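Local coordinates for ferrichrome ABC transporter substrate-binding protein (PDB 5FLY), which binds the iron-carrying siderophore ferrichrome and probably delivers it to a membrane ABC transporter for iron uptake, at residues A[70-75]-A[90-95]; A[135-140]-A[263-268]. All blocks are in the same frame, centred on the assembly; numbering follows the deposited sequence.

The two contacts illustrate how chemistry follows position in a two-lobed binding protein. Contact 1 (70-75 with 90-95) lies toward the surface, its centre about 21 Å from the centre of the chain. There two loops, each leaving a strand of the five-stranded parallel sheet and entering a helix, meet through a long salt bridge, ordered waters and one small apolar touch. Contact 2 (135-140 with 263-268) is buried and joins the helices 127-152 and 262-278 through an indole and a leucine, with no hydrogen bond across. They share no helix or strand and lie on opposite sides of the chain's centre; the centres of contact 1 and contact 2 are about 32 Å apart.

Contact 1. Residues A[70-75]-A[90-95]; sequences GAEDVE and TDKNTD
Glu72 and Lys92 meet where two loops come together, their side chains crossing at about a right angle. The aliphatic end of the lysine makes the tightest approach: its CE lies 3.1 Å from Glu72 OE2. The ammonium is further off, and the salt bridge from Lys92 NZ to Glu72 OE1 is long at 3.6 Å. The lysine chain runs extended through CD and bends only at its last torsion (chi4 80°), which turns NZ back from the carboxylate toward a water. That water donates to Glu72 O at 3.0 Å and accepts a weak bond from Lys92 NZ, so the ammonium reaches both the side chain and, indirectly, the backbone of the same glutamate. Deeper in the contact, Val74 lays its CG2 branch against Asn93, 3.7 Å from the asparagine CG and almost as near its CB.

The second shell fixes the loop that carries Lys92. Asp91 OD1 accepts from Asn93 N at 2.9 Å with an N-H...O angle of 164°, forming an Asx turn in which the donor comes from above the carboxylate plane. The other oxygen, Asp91 OD2, is hydrogen-bonded to Thr87 OG1 and also accepts from a water, which donates as well to Ala71 O at 2.7 Å, a second water bridge between the loops. Val74 also touches Lys96 and Ile100 of helix 94-100, while Asp73 N-caps helix 74-79, its OD1 accepting from Lys76 N. No direct hydrogen bond joins the loops, and both charged partners are exposed. The electrostatic attraction is therefore probably softened by solvent, so the loops are joined by a weakened charge pair, two bridging waters and one apolar touch.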
# COMPACT_ATOMS: atom_id res chain seq x y z
N GLY A 70 -8.95 14.45 11.18
CA GLY A 70 -10.10 13.86 10.51
C GLY A 70 -10.11 14.11 9.01
O GLY A 70 -9.69 15.16 8.56
N ALA A 71 -10.60 13.15 8.23
CA ALA A 71 -10.46 13.17 6.76
C ALA A 71 -10.96 14.45 6.10
O ALA A 71 -10.46 14.86 5.05
CB ALA A 71 -11.19 11.98 6.15
N GLU A 72 -11.97 15.08 6.69
CA GLU A 72 -12.55 16.29 6.13
C GLU A 72 -12.33 17.51 7.01
O GLU A 72 -12.92 18.56 6.75
CB GLU A 72 -14.05 16.11 5.91
CG GLU A 72 -14.41 14.93 5.01
CD GLU A 72 -15.90 14.86 4.70
OE1 GLU A 72 -16.69 15.63 5.32
OE2 GLU A 72 -16.28 14.05 3.83
N ASP A 73 -11.50 17.39 8.04
CA ASP A 73 -11.30 18.48 8.99
C ASP A 73 -10.30 19.53 8.49
O ASP A 73 -9.17 19.63 8.97
CB ASP A 73 -10.87 17.93 10.35
CG ASP A 73 -11.12 18.91 11.49
OD1 ASP A 73 -11.28 20.11 11.21
OD2 ASP A 73 -11.15 18.48 12.67
N VAL A 74 -10.73 20.33 7.53
CA VAL A 74 -9.89 21.38 6.95
C VAL A 74 -9.48 22.41 8.02
O VAL A 74 -8.38 22.95 8.00
CB VAL A 74 -10.62 22.09 5.78
CG1 VAL A 74 -9.81 23.27 5.26
CG2 VAL A 74 -10.91 21.11 4.65
N GLU A 75 -10.37 22.69 8.96
CA GLU A 75 -10.03 23.68 9.97
C GLU A 75 -8.91 23.15 10.88
O GLU A 75 -8.08 23.94 11.32
CB GLU A 75 -11.28 24.08 10.77
CG GLU A 75 -12.22 24.89 9.90
CD GLU A 75 -13.29 25.61 10.67
OE1 GLU A 75 -12.97 26.26 11.69
OE2 GLU A 75 -14.46 25.54 10.25
N THR A 90 -8.42 12.48 -5.00
CA THR A 90 -9.83 12.19 -4.71
C THR A 90 -10.40 13.09 -3.62
O THR A 90 -11.62 13.13 -3.41
CB THR A 90 -10.03 10.73 -4.26
OG1 THR A 90 -9.16 10.45 -3.16
CG2 THR A 90 -9.75 9.77 -5.40
N ASP A 91 -9.54 13.84 -2.94
CA ASP A 91 -9.96 14.65 -1.81
C ASP A 91 -10.91 15.74 -2.27
O ASP A 91 -10.56 16.56 -3.09
CB ASP A 91 -8.73 15.25 -1.11
CG ASP A 91 -9.04 15.82 0.26
OD1 ASP A 91 -10.20 16.25 0.51
OD2 ASP A 91 -8.11 15.83 1.10
N LYS A 92 -12.14 15.72 -1.76
CA LYS A 92 -13.13 16.71 -2.17
C LYS A 92 -12.70 18.14 -1.83
O LYS A 92 -13.17 19.09 -2.45
CB LYS A 92 -14.49 16.40 -1.52
CG LYS A 92 -14.57 16.60 -0.01
CD LYS A 92 -16.03 16.48 0.47
CE LYS A 92 -16.15 16.52 1.99
NZ LYS A 92 -16.08 17.90 2.58
N ASN A 93 -11.80 18.29 -0.86
CA ASN A 93 -11.42 19.60 -0.33
C ASN A 93 -10.10 20.17 -0.87
O ASN A 93 -9.54 21.09 -0.28
CB ASN A 93 -11.33 19.52 1.19
CG ASN A 93 -12.69 19.44 1.85
OD1 ASN A 93 -13.58 20.22 1.52
ND2 ASN A 93 -12.85 18.52 2.79
N THR A 94 -9.61 19.63 -1.98
CA THR A 94 -8.33 20.07 -2.53
C THR A 94 -8.26 21.58 -2.76
O THR A 94 -7.23 22.19 -2.52
CB THR A 94 -7.99 19.35 -3.85
OG1 THR A 94 -9.12 19.36 -4.74
CG2 THR A 94 -7.60 17.94 -3.58
N ASP A 95 -9.35 22.20 -3.22
CA ASP A 95 -9.29 23.63 -3.50
C ASP A 95 -9.16 24.42 -2.19
O ASP A 95 -8.46 25.42 -2.15
CB ASP A 95 -10.53 24.11 -4.30
CG ASP A 95 -10.30 25.47 -5.01
OD1 ASP A 95 -9.60 25.51 -6.04
OD2 ASP A 95 -10.81 26.51 -4.55
O HOH W 1 -8.77 13.71 3.35
O HOH W 2 -14.46 19.95 4.56

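Contact 2. Residues A[135-140]-A[263-268]; sequences ADWEKQ and YTLDVI
Trp137 sends its indole toward Leu265 because CG stands anti to the backbone N (chi1 170°) and the ring is turned about its second torsion (chi2 -101°), carrying the six-membered end outward from helix 127-152. Leu265 answers with CG anti to its own carbonyl carbon (chi1 -72°), and the two side chains cross at about a right angle. Between the side chains the closest approach is at the far end of the six-membered ring, met obliquely, where Trp137 CH2 lies 3.7 Å from Leu265 CB. Further along, Trp137 CZ2 comes within 4.2 Å of Leu265 CD2, so the leucine meets the indole with both its root and one of its methyl branches.

The indole also reaches the backbone of helix 262-278: Trp137 CH2 is 3.7 Å from Leu265 O. Asp266 bends the end of its side chain inward, but only to 4.1 Å between its OD1 and Trp137 CZ3, a loose approach at the margin.

The polar edge of the buried indole is satisfied elsewhere, by a hydrogen bond between Trp137 NE1 and Tyr113 OH that helps fix the ring's rotation. Trp133, with its ring plane nearly parallel, extends the aromatic patch along the same helix, and Val181 of helix 179-185 touches both Trp137 and Leu265. Tryptophan and leucine thus join helices 127-152 and 262-278 in the interior; the Leu265 side chain lies about 9 Å from the bound polyether. A single long helix linking the two lobes, as helix 127-152 does, is the hallmark of class III solute-binding proteins.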
# COMPACT_ATOMS: atom_id res chain seq x y z
N ALA A 135 18.12 -0.05 -2.66
CA ALA A 135 19.12 -1.06 -2.98
C ALA A 135 19.08 -2.20 -1.97
O ALA A 135 19.18 -3.36 -2.36
CB ALA A 135 20.50 -0.44 -3.00
N ASP A 136 18.91 -1.87 -0.70
CA ASP A 136 18.83 -2.89 0.35
C ASP A 136 17.58 -3.75 0.16
O ASP A 136 17.62 -4.98 0.29
CB ASP A 136 18.81 -2.26 1.74
CG ASP A 136 20.11 -1.57 2.11
OD1 ASP A 136 21.15 -1.86 1.50
OD2 ASP A 136 20.08 -0.72 3.03
N TRP A 137 16.47 -3.09 -0.13
CA TRP A 137 15.20 -3.78 -0.35
C TRP A 137 15.27 -4.74 -1.54
O TRP A 137 14.79 -5.88 -1.48
CB TRP A 137 14.08 -2.74 -0.56
CG TRP A 137 12.79 -3.31 -1.03
CD1 TRP A 137 12.28 -3.31 -2.30
CD2 TRP A 137 11.81 -3.94 -0.21
NE1 TRP A 137 11.05 -3.91 -2.32
CE2 TRP A 137 10.74 -4.32 -1.05
CE3 TRP A 137 11.74 -4.25 1.15
CZ2 TRP A 137 9.61 -4.98 -0.56
CZ3 TRP A 137 10.62 -4.90 1.63
CH2 TRP A 137 9.58 -5.26 0.78
N GLU A 138 15.90 -4.31 -2.62
CA GLU A 138 15.97 -5.13 -3.83
C GLU A 138 16.85 -6.35 -3.61
O GLU A 138 16.53 -7.44 -4.07
CB GLU A 138 16.46 -4.28 -5.00
CG GLU A 138 15.38 -3.32 -5.48
CD GLU A 138 15.83 -2.41 -6.59
OE1 GLU A 138 17.04 -2.09 -6.66
OE2 GLU A 138 14.96 -2.01 -7.38
N LYS A 139 17.96 -6.15 -2.90
CA LYS A 139 18.88 -7.25 -2.61
C LYS A 139 18.24 -8.29 -1.68
O LYS A 139 18.36 -9.49 -1.90
CB LYS A 139 20.17 -6.68 -2.00
CG LYS A 139 21.25 -7.71 -1.73
CD LYS A 139 22.51 -7.07 -1.16
CE LYS A 139 23.25 -6.22 -2.18
NZ LYS A 139 23.69 -7.02 -3.38
N GLN A 140 17.52 -7.82 -0.66
CA GLN A 140 16.86 -8.72 0.28
C GLN A 140 15.76 -9.52 -0.41
O GLN A 140 15.68 -10.75 -0.27
CB GLN A 140 16.28 -7.93 1.45
CG GLN A 140 15.43 -8.75 2.41
CD GLN A 140 16.25 -9.77 3.15
OE1 GLN A 140 17.21 -9.42 3.83
NE2 GLN A 140 15.89 -11.05 3.01
N TYR A 263 7.76 0.87 6.28
CA TYR A 263 7.53 0.16 7.54
C TYR A 263 6.65 -1.06 7.26
O TYR A 263 6.97 -2.17 7.66
CB TYR A 263 6.86 1.04 8.59
CG TYR A 263 7.71 2.18 9.10
CD1 TYR A 263 8.67 1.97 10.08
CD2 TYR A 263 7.50 3.48 8.64
CE1 TYR A 263 9.44 3.02 10.55
CE2 TYR A 263 8.25 4.54 9.11
CZ TYR A 263 9.22 4.30 10.07
OH TYR A 263 9.99 5.35 10.55
N THR A 264 5.56 -0.83 6.54
CA THR A 264 4.63 -1.90 6.23
C THR A 264 5.29 -2.94 5.36
O THR A 264 5.09 -4.14 5.56
CB THR A 264 3.36 -1.38 5.54
OG1 THR A 264 2.69 -0.44 6.40
CG2 THR A 264 2.42 -2.53 5.23
N LEU A 265 6.09 -2.48 4.40
CA LEU A 265 6.81 -3.38 3.50
C LEU A 265 7.72 -4.32 4.29
O LEU A 265 7.74 -5.52 4.02
CB LEU A 265 7.62 -2.58 2.47
CG LEU A 265 6.85 -1.87 1.35
CD1 LEU A 265 7.78 -0.92 0.58
CD2 LEU A 265 6.18 -2.85 0.40
N ASP A 266 8.45 -3.80 5.28
CA ASP A 266 9.33 -4.67 6.07
C ASP A 266 8.53 -5.75 6.80
O ASP A 266 8.90 -6.93 6.78
CB ASP A 266 10.15 -3.85 7.08
CG ASP A 266 11.31 -3.08 6.44
OD1 ASP A 266 11.73 -3.45 5.32
OD2 ASP A 266 11.81 -2.12 7.08
N VAL A 267 7.43 -5.36 7.43
CA VAL A 267 6.61 -6.28 8.19
C VAL A 267 5.97 -7.34 7.29
O VAL A 267 6.00 -8.54 7.60
CB VAL A 267 5.52 -5.51 8.96
CG1 VAL A 267 4.54 -6.46 9.64
CG2 VAL A 267 6.17 -4.61 10.00
N ILE A 268 5.39 -6.91 6.17
CA ILE A 268 4.66 -7.85 5.33
C ILE A 268 5.63 -8.75 4.55
O ILE A 268 5.30 -9.89 4.25
CB ILE A 268 3.70 -7.14 4.34
CG1 ILE A 268 4.43 -6.20 3.39
CG2 ILE A 268 2.62 -6.39 5.10
CD1 ILE A 268 3.58 -5.75 2.20